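Local structure of GCN5-related N-acetyltransferase (Exiguobacterium sibiricum 255-15, 3GY9) at residues A[25-30]-A[84-89]. The protein binds coenzyme A and, as a GCN5-related N-acetyltransferase relative, probably transfers an acyl group to an acceptor not yet identified. Sequence-based numbering, arbitrary orientation.
Sequences SQEGFQ and VLPEAR. With COA (coenzyme A), chain B; SO4 (sulfate ion), chain D.
E27 and R89 meet end-on in a two-point salt bridge. R89 NH2 lies 2.9 Å from E27 OE1 with a nearly straight N-H...O angle of 172°, and R89 NH1 lies 2.9 Å from E27 OE2 on its syn lone pair. Carboxylate and guanidinium planes differ by just 22°, so the two groups form an almost flat pair. P86 adds the remaining contact across the segments, its CG 3.8 Å from E27 OE2.

The guanidinium is also sandwiched: C7P of coenzyme A sits 3.5 Å above its plane, over the centre, while P86 CA approaches the opposite face nearer the rim. Two bent bonds, from R89 NE and NH2, each 2.9 Å from V84 O, join the E27 bridge in holding its orientation. The R89 chain runs extended from CG to NE (chi2 170°), which carries the head back past V84 to reach E27. Replacing R89 by an alanine is likely to leave the E27 carboxylate without its charge mate and V84 O without two donors, and to take away the surface under C7P.

Further out, Y83 OH hydrogen-bonds E27 OE1, and G28, at positive phi, forms the Schellman motif that closes helix 18-26. V84, the last residue of strand 76-84, donates its N to O9P of the pantetheine arm at 3.0 Å. The following loop leads into helix 93-105, and G92 N in that loop and G94 N at the helix start bond the cofactor. R89 thus opens the R/Q-x-x-G-x-G/A pyrophosphate-binding signature of the GNAT fold, tied here to the end of helix 18-26.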
loop_
_atom_site.group_PDB
_atom_site.type_symbol
_atom_site.label_atom_id
_atom_site.label_comp_id
_atom_site.label_asym_id
_atom_site.label_seq_id
_atom_site.Cartn_x
_atom_site.Cartn_y
_atom_site.Cartn_z
ATOM N N SER A 25 -15.979 -1.308 1.728
ATOM C CA SER A 25 -16.949 -1.972 2.611
ATOM C C SER A 25 -17.900 -2.858 1.833
ATOM O O SER A 25 -18.183 -3.997 2.227
ATOM C CB SER A 25 -17.773 -0.943 3.395
ATOM O OG SER A 25 -18.875 -1.564 4.052
ATOM N N GLN A 26 -18.417 -2.335 0.721
ATOM C CA GLN A 26 -19.319 -3.103 -0.148
ATOM C C GLN A 26 -18.715 -4.427 -0.589
ATOM O O GLN A 26 -19.394 -5.440 -0.661
ATOM C CB GLN A 26 -19.657 -2.330 -1.425
ATOM C CG GLN A 26 -20.829 -1.420 -1.330
ATOM C CD GLN A 26 -21.227 -0.885 -2.686
ATOM O OE1 GLN A 26 -20.382 -0.708 -3.575
ATOM N NE2 GLN A 26 -22.521 -0.645 -2.867
ATOM N N GLU A 27 -17.425 -4.398 -0.913
ATOM C CA GLU A 27 -16.707 -5.591 -1.344
ATOM C C GLU A 27 -16.312 -6.533 -0.215
ATOM O O GLU A 27 -15.773 -7.605 -0.471
ATOM C CB GLU A 27 -15.444 -5.175 -2.087
ATOM C CG GLU A 27 -15.710 -4.610 -3.437
ATOM C CD GLU A 27 -14.447 -4.425 -4.213
ATOM O OE1 GLU A 27 -13.528 -3.830 -3.626
ATOM O OE2 GLU A 27 -14.387 -4.879 -5.379
ATOM N N GLY A 28 -16.545 -6.121 1.025
ATOM C CA GLY A 28 -16.234 -6.940 2.191
ATOM C C GLY A 28 -14.865 -6.666 2.787
ATOM O O GLY A 28 -14.411 -7.416 3.634
ATOM N N PHE A 29 -14.210 -5.586 2.377
ATOM C CA PHE A 29 -12.862 -5.261 2.848
ATOM C C PHE A 29 -12.959 -4.258 3.991
ATOM O O PHE A 29 -13.687 -3.267 3.889
ATOM C CB PHE A 29 -12.014 -4.629 1.732
ATOM C CG PHE A 29 -11.623 -5.573 0.633
ATOM C CD1 PHE A 29 -10.782 -6.646 0.881
ATOM C CD2 PHE A 29 -12.066 -5.368 -0.668
ATOM C CE1 PHE A 29 -10.407 -7.516 -0.151
ATOM C CE2 PHE A 29 -11.695 -6.210 -1.691
ATOM C CZ PHE A 29 -10.869 -7.300 -1.436
ATOM N N GLN A 30 -12.211 -4.500 5.063
ATOM C CA GLN A 30 -12.128 -3.579 6.189
ATOM C C GLN A 30 -10.868 -2.739 6.141
ATOM O O GLN A 30 -10.675 -1.877 7.003
ATOM C CB GLN A 30 -12.116 -4.336 7.521
ATOM C CG GLN A 30 -13.355 -5.166 7.790
ATOM C CD GLN A 30 -13.152 -6.194 8.910
ATOM O OE1 GLN A 30 -12.207 -6.097 9.705
ATOM N NE2 GLN A 30 -14.035 -7.190 8.965
ATOM N N VAL A 84 -7.603 -0.039 -4.479
ATOM C CA VAL A 84 -7.937 0.811 -5.627
ATOM C C VAL A 84 -9.440 0.704 -5.838
ATOM O O VAL A 84 -9.992 -0.397 -5.812
ATOM C CB VAL A 84 -7.226 0.327 -6.910
ATOM C CG1 VAL A 84 -7.602 1.191 -8.120
ATOM C CG2 VAL A 84 -5.727 0.350 -6.694
ATOM N N LEU A 85 -10.102 1.849 -6.033
ATOM C CA LEU A 85 -11.549 1.860 -6.311
ATOM C C LEU A 85 -11.849 0.951 -7.484
ATOM O O LEU A 85 -11.122 0.962 -8.483
ATOM C CB LEU A 85 -12.062 3.266 -6.655
ATOM C CG LEU A 85 -12.276 4.293 -5.545
ATOM C CD1 LEU A 85 -12.729 5.593 -6.185
ATOM C CD2 LEU A 85 -13.301 3.813 -4.514
ATOM N N PRO A 86 -12.920 0.137 -7.371
ATOM C CA PRO A 86 -13.225 -0.801 -8.448
ATOM C C PRO A 86 -13.217 -0.195 -9.857
ATOM O O PRO A 86 -12.616 -0.765 -10.771
ATOM C CB PRO A 86 -14.614 -1.334 -8.068
ATOM C CG PRO A 86 -14.612 -1.279 -6.587
ATOM C CD PRO A 86 -13.877 -0.022 -6.243
ATOM N N GLU A 87 -13.839 0.966 -10.034
ATOM C CA GLU A 87 -13.937 1.571 -11.372
ATOM C C GLU A 87 -12.599 2.094 -11.911
ATOM O O GLU A 87 -12.474 2.344 -13.120
ATOM C CB GLU A 87 -14.984 2.695 -11.370
ATOM C CG GLU A 87 -14.591 3.909 -10.519
ATOM C CD GLU A 87 -15.791 4.717 -10.038
ATOM O OE1 GLU A 87 -16.095 4.673 -8.816
ATOM O OE2 GLU A 87 -16.431 5.377 -10.890
ATOM N N ALA A 88 -11.597 2.206 -11.032
ATOM C CA ALA A 88 -10.279 2.736 -11.393
ATOM C C ALA A 88 -9.222 1.653 -11.551
ATOM O O ALA A 88 -8.070 1.969 -11.837
ATOM C CB ALA A 88 -9.815 3.754 -10.380
ATOM N N ARG A 89 -9.608 0.392 -11.358
ATOM C CA ARG A 89 -8.680 -0.729 -11.520
ATOM C C ARG A 89 -8.316 -0.965 -12.982
ATOM O O ARG A 89 -9.020 -0.501 -13.899
ATOM C CB ARG A 89 -9.273 -1.984 -10.918
ATOM C CG ARG A 89 -9.377 -1.894 -9.420
ATOM C CD ARG A 89 -10.181 -3.026 -8.828
ATOM N NE ARG A 89 -10.414 -2.711 -7.426
ATOM C CZ ARG A 89 -11.327 -3.285 -6.655
ATOM N NH1 ARG A 89 -12.123 -4.243 -7.107
ATOM N NH2 ARG A 89 -11.434 -2.869 -5.395
HETATM N N1A COA B . -8.526 -6.827 -9.788
HETATM C C2A COA B . -7.428 -7.490 -9.271
HETATM N N3A COA B . -6.209 -7.447 -9.920
HETATM C C4A COA B . -6.094 -6.742 -11.073
HETATM C C5A COA B . -7.187 -6.068 -11.613
HETATM C C6A COA B . -8.414 -6.113 -10.959
HETATM N N6A COA B . -9.498 -5.573 -11.501
HETATM N N7A COA B . -6.768 -5.468 -12.755
HETATM C C8A COA B . -5.459 -5.742 -12.944
HETATM N N9A COA B . -5.040 -6.540 -11.908
HETATM C C1B COA B . -3.708 -7.121 -11.713
HETATM C C2B COA B . -3.168 -7.750 -12.989
HETATM O O2B COA B . -2.406 -8.897 -12.665
HETATM C C3B COA B . -2.282 -6.674 -13.561
HETATM O O3B COA B . -1.231 -7.162 -14.357
HETATM P P3B COA B . -1.302 -6.883 -15.939
HETATM O O7A COA B . -0.079 -7.461 -16.610
HETATM O O8A COA B . -2.567 -7.528 -16.449
HETATM O O9A COA B . -1.363 -5.398 -16.207
HETATM C C4B COA B . -1.747 -6.031 -12.300
HETATM O O4B COA B . -2.806 -6.089 -11.364
HETATM C C5B COA B . -1.260 -4.596 -12.512
HETATM O O5B COA B . -2.307 -3.811 -13.024
HETATM P P1A COA B . -2.715 -2.368 -12.404
HETATM O O1A COA B . -1.508 -1.547 -12.072
HETATM O O2A COA B . -3.648 -1.777 -13.409
HETATM O O3A COA B . -3.516 -2.856 -11.112
HETATM P P2A COA B . -4.675 -2.091 -10.318
HETATM O O4A COA B . -4.572 -0.580 -10.433
HETATM O O5A COA B . -5.983 -2.709 -10.653
HETATM O O6A COA B . -4.258 -2.488 -8.821
HETATM C CBP COA B . -5.006 -4.041 -7.110
HETATM C CCP COA B . -4.210 -3.851 -8.403
HETATM C CDP COA B . -4.334 -3.249 -5.993
HETATM C CEP COA B . -4.975 -5.544 -6.762
HETATM C CAP COA B . -6.450 -3.538 -7.309
HETATM O OAP COA B . -7.009 -4.161 -8.444
HETATM C C9P COA B . -7.300 -3.843 -6.107
HETATM O O9P COA B . -7.319 -2.994 -4.992
HETATM N N8P COA B . -8.003 -4.967 -6.191
HETATM C C7P COA B . -8.888 -5.410 -5.121
HETATM C C6P COA B . -8.885 -6.934 -4.991
HETATM C C5P COA B . -9.518 -7.571 -6.208
HETATM O O5P COA B . -9.663 -6.917 -7.256
HETATM N N4P COA B . -9.903 -8.839 -6.084
HETATM C C3P COA B . -10.247 -9.653 -7.230
HETATM C C2P COA B . -11.562 -9.221 -7.878
HETATM S S1P COA B . -12.983 -9.178 -6.757
HETATM S S SO4 D . -9.793 -6.672 5.038
HETATM O O1 SO4 D . -11.048 -7.424 5.065
HETATM O O2 SO4 D . -9.749 -5.778 3.885
HETATM O O3 SO4 D . -8.663 -7.599 4.997
HETATM O O4 SO4 D . -9.724 -5.883 6.264
#